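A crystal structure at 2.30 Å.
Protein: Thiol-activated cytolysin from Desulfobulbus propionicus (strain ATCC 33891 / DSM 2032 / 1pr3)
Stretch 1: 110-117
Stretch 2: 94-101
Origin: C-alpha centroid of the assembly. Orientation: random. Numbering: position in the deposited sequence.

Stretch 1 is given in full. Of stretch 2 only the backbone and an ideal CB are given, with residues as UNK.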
# COMPACT_ATOMS: atom_id res chain seq x y z
N ILE A 110 -31.39 -32.04 30.27
CA ILE A 110 -32.52 -32.15 31.19
C ILE A 110 -33.49 -31.03 30.85
O ILE A 110 -33.08 -29.88 30.66
CB ILE A 110 -32.06 -32.05 32.67
CG1 ILE A 110 -31.19 -33.25 33.08
CG2 ILE A 110 -33.26 -31.97 33.58
CD1 ILE A 110 -30.60 -33.18 34.47
N SER A 111 -34.78 -31.36 30.76
CA SER A 111 -35.78 -30.33 30.53
C SER A 111 -36.87 -30.32 31.61
O SER A 111 -37.00 -31.20 32.46
CB SER A 111 -36.38 -30.44 29.10
OG SER A 111 -37.12 -31.62 28.87
N PHE A 112 -37.62 -29.23 31.61
CA PHE A 112 -38.64 -28.99 32.60
C PHE A 112 -39.65 -28.08 31.93
O PHE A 112 -39.33 -27.33 31.01
CB PHE A 112 -38.04 -28.44 33.89
CG PHE A 112 -37.54 -27.07 33.78
CD1 PHE A 112 -36.20 -26.84 33.58
CD2 PHE A 112 -38.40 -26.01 33.90
CE1 PHE A 112 -35.71 -25.56 33.48
CE2 PHE A 112 -37.93 -24.70 33.80
CZ PHE A 112 -36.59 -24.48 33.59
N LYS A 113 -40.90 -28.25 32.33
CA LYS A 113 -42.03 -27.56 31.72
C LYS A 113 -42.56 -26.62 32.78
O LYS A 113 -42.84 -27.05 33.89
CB LYS A 113 -43.09 -28.55 31.26
CG LYS A 113 -43.88 -28.15 30.03
CD LYS A 113 -45.02 -29.13 29.80
CE LYS A 113 -44.99 -29.74 28.40
NZ LYS A 113 -45.08 -28.71 27.31
N VAL A 114 -42.66 -25.34 32.47
CA VAL A 114 -43.24 -24.36 33.38
C VAL A 114 -43.78 -23.19 32.57
O VAL A 114 -43.46 -23.02 31.38
CB VAL A 114 -42.23 -23.87 34.44
CG1 VAL A 114 -41.06 -23.19 33.79
CG2 VAL A 114 -42.93 -22.92 35.41
N VAL A 115 -44.59 -22.37 33.22
CA VAL A 115 -45.03 -21.13 32.57
C VAL A 115 -43.84 -20.18 32.48
O VAL A 115 -43.23 -19.86 33.51
CB VAL A 115 -46.21 -20.48 33.32
CG1 VAL A 115 -47.36 -21.49 33.42
CG2 VAL A 115 -45.79 -20.00 34.67
N PRO A 116 -43.46 -19.71 31.28
CA PRO A 116 -42.23 -18.93 31.16
C PRO A 116 -42.31 -17.60 31.87
O PRO A 116 -42.78 -16.60 31.32
CB PRO A 116 -42.07 -18.72 29.65
CG PRO A 116 -42.99 -19.71 29.00
CD PRO A 116 -44.14 -19.86 29.98
N THR A 117 -41.84 -17.58 33.10
CA THR A 117 -41.63 -16.34 33.84
C THR A 117 -40.20 -16.35 34.38
O THR A 117 -39.57 -17.41 34.52
CB THR A 117 -42.61 -16.16 34.98
OG1 THR A 117 -42.21 -17.03 36.03
CG2 THR A 117 -44.06 -16.55 34.48
N UNK A 94 -50.14 -13.05 30.20
CA UNK A 94 -50.12 -14.31 30.93
C UNK A 94 -49.87 -15.44 29.95
O UNK A 94 -50.40 -15.45 28.83
CB UNK A 94 -51.43 -14.53 31.69
N UNK A 95 -49.08 -16.41 30.38
CA UNK A 95 -48.66 -17.47 29.48
C UNK A 95 -48.96 -18.85 30.04
O UNK A 95 -49.19 -19.03 31.23
CB UNK A 95 -47.16 -17.34 29.18
N UNK A 96 -48.99 -19.82 29.14
CA UNK A 96 -49.08 -21.23 29.48
C UNK A 96 -47.69 -21.87 29.46
O UNK A 96 -46.69 -21.19 29.21
CB UNK A 96 -50.02 -21.95 28.51
N UNK A 97 -47.64 -23.20 29.67
CA UNK A 97 -46.39 -23.91 29.95
C UNK A 97 -45.56 -24.12 28.69
O UNK A 97 -46.09 -24.30 27.59
CB UNK A 97 -46.69 -25.26 30.60
N UNK A 98 -44.25 -24.15 28.88
CA UNK A 98 -43.29 -24.29 27.79
C UNK A 98 -42.17 -25.22 28.24
O UNK A 98 -41.76 -25.20 29.41
CB UNK A 98 -42.73 -22.93 27.36
N UNK A 99 -41.64 -26.00 27.30
CA UNK A 99 -40.51 -26.87 27.61
C UNK A 99 -39.21 -26.08 27.57
O UNK A 99 -38.86 -25.48 26.54
CB UNK A 99 -40.45 -28.05 26.63
N UNK A 100 -38.50 -26.07 28.70
CA UNK A 100 -37.23 -25.39 28.88
C UNK A 100 -36.18 -26.47 29.01
O UNK A 100 -36.37 -27.43 29.76
CB UNK A 100 -37.24 -24.46 30.09
N UNK A 101 -35.10 -26.35 28.25
CA UNK A 101 -34.06 -27.38 28.22
C UNK A 101 -32.72 -26.74 28.54
O UNK A 101 -32.35 -25.74 27.93
CB UNK A 101 -34.01 -28.08 26.86

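Strand 98-101 runs antiparallel to strand 110-114, and their backbone pairing sets which side chains can meet.

Position 94 has its CA-to-CB bond pointing away, with nothing of stretch 1 within 5.5 Å of the ideal CB. Almost any residue would do, polar ones most easily; it is D94, which makes no contact here.

At position 95 the bond points toward stretch 1, and the ideal CB lies 4.0 Å from P116 CD. A proline offers an apolar ring, and its carbonyl oxygen, P116 O, is an acceptor within reach of a long side chain. A medium apolar residue would cover the ring; a long donor could also reach the oxygen. The residue is K95. Its CB packs on the ring and its chain extends until NZ donates a hydrogen bond to P116 O at 3.0 Å.

Position 96 points away again, so its side chain is little constrained by stretch 1 and a polar residue is reasonable. D96 contributes mainly through its backbone: its O sits 3.0 Å from P116 CD.

Position 97 points sideways, its ideal CB 4.1 Å from K113 CG and 4.4 Å from V115 N. The aliphatic part of K113 invites a long side chain with an aliphatic portion; an acid might be drawn to the lysine amine, and a second cation would be less expected. Yet the residue is R97. R97 CG lies 4.0 Å from V115 CG1, an aliphatic contact; the guanidinium lies obliquely to the K113 chain, R97 NH2 3.1 Å from K113 CD, and R97 NH2 is 4.6 Å from the like-charged K113 NZ.

At position 98 the backbone is extended and paired with V114: its N donates to V114 O at 2.9 Å, and V114 N donates to its O at 3.2 Å. The ideal CB is 3.6 Å from P116 CG, on the same sheet face as V114. Valine, isoleucine or threonine would suit a strand here, the apolar ones best against the ring. V98 places CG2 3.5 Å from P116 CG.

Position 99 shares the other face with S111 and K113, and its ideal CB is 4.7 Å from K113 NZ. An acceptor is wanted: aspartate, glutamate, asparagine or glutamine. N99 supplies one, with OD1 2.8 Å from K113 NZ in a weak hydrogen bond. The amide also approaches the serine, ND2 lying 3.7 Å from S111 OG.

Position 100 pairs with F112, its N donating to F112 O at 2.8 Å and its O accepting from F112 N at 2.9 Å. The ideal CB is 3.6 Å from F112 CZ, because the phenyl ring swings across. Valine, isoleucine or leucine could cover it. I100 sets CB over one ring face, 3.8 Å from the F112 ring centroid, and brings CG2 3.3 Å from F112 CZ, while the end of its side chain leads away.

Position 101 faces S111, its ideal CB 4.0 Å from S111 CB. Here serine, threonine or valine would fit an extended strand, and larger polar residues are not excluded. T101 adopts the m rotamer, with OG1 3.2 Å from S111 CB.

Stretch 2 (94-101) DKDRVNIT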
# COMPACT_ATOMS: atom_id res chain seq x y z
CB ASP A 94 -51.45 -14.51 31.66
CG ASP A 94 -51.69 -13.45 32.71
OD1 ASP A 94 -50.73 -13.15 33.45
OD2 ASP A 94 -52.82 -12.90 32.79
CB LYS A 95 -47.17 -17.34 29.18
CG LYS A 95 -46.79 -16.07 28.40
CD LYS A 95 -45.31 -15.93 28.25
CE LYS A 95 -44.71 -15.03 29.30
NZ LYS A 95 -43.27 -14.85 28.96
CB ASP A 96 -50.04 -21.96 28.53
CG ASP A 96 -50.76 -23.16 29.19
OD1 ASP A 96 -50.48 -23.51 30.37
OD2 ASP A 96 -51.61 -23.78 28.51
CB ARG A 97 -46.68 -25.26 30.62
CG ARG A 97 -47.47 -25.21 31.96
CD ARG A 97 -47.26 -26.44 32.88
NE ARG A 97 -47.15 -27.74 32.20
CZ ARG A 97 -48.09 -28.29 31.41
NH1 ARG A 97 -49.24 -27.65 31.17
NH2 ARG A 97 -47.87 -29.48 30.84
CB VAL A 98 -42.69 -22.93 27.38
CG1 VAL A 98 -41.41 -23.13 26.56
CG2 VAL A 98 -43.66 -22.13 26.60
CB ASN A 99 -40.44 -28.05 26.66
CG ASN A 99 -41.15 -29.27 27.22
OD1 ASN A 99 -42.35 -29.42 27.03
ND2 ASN A 99 -40.41 -30.13 27.93
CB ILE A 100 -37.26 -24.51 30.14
CG1 ILE A 100 -38.37 -23.45 30.04
CG2 ILE A 100 -35.91 -23.88 30.40
CD1 ILE A 100 -38.08 -22.38 29.04
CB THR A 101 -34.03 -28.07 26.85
OG1 THR A 101 -35.30 -28.70 26.61
CG2 THR A 101 -32.89 -29.06 26.74
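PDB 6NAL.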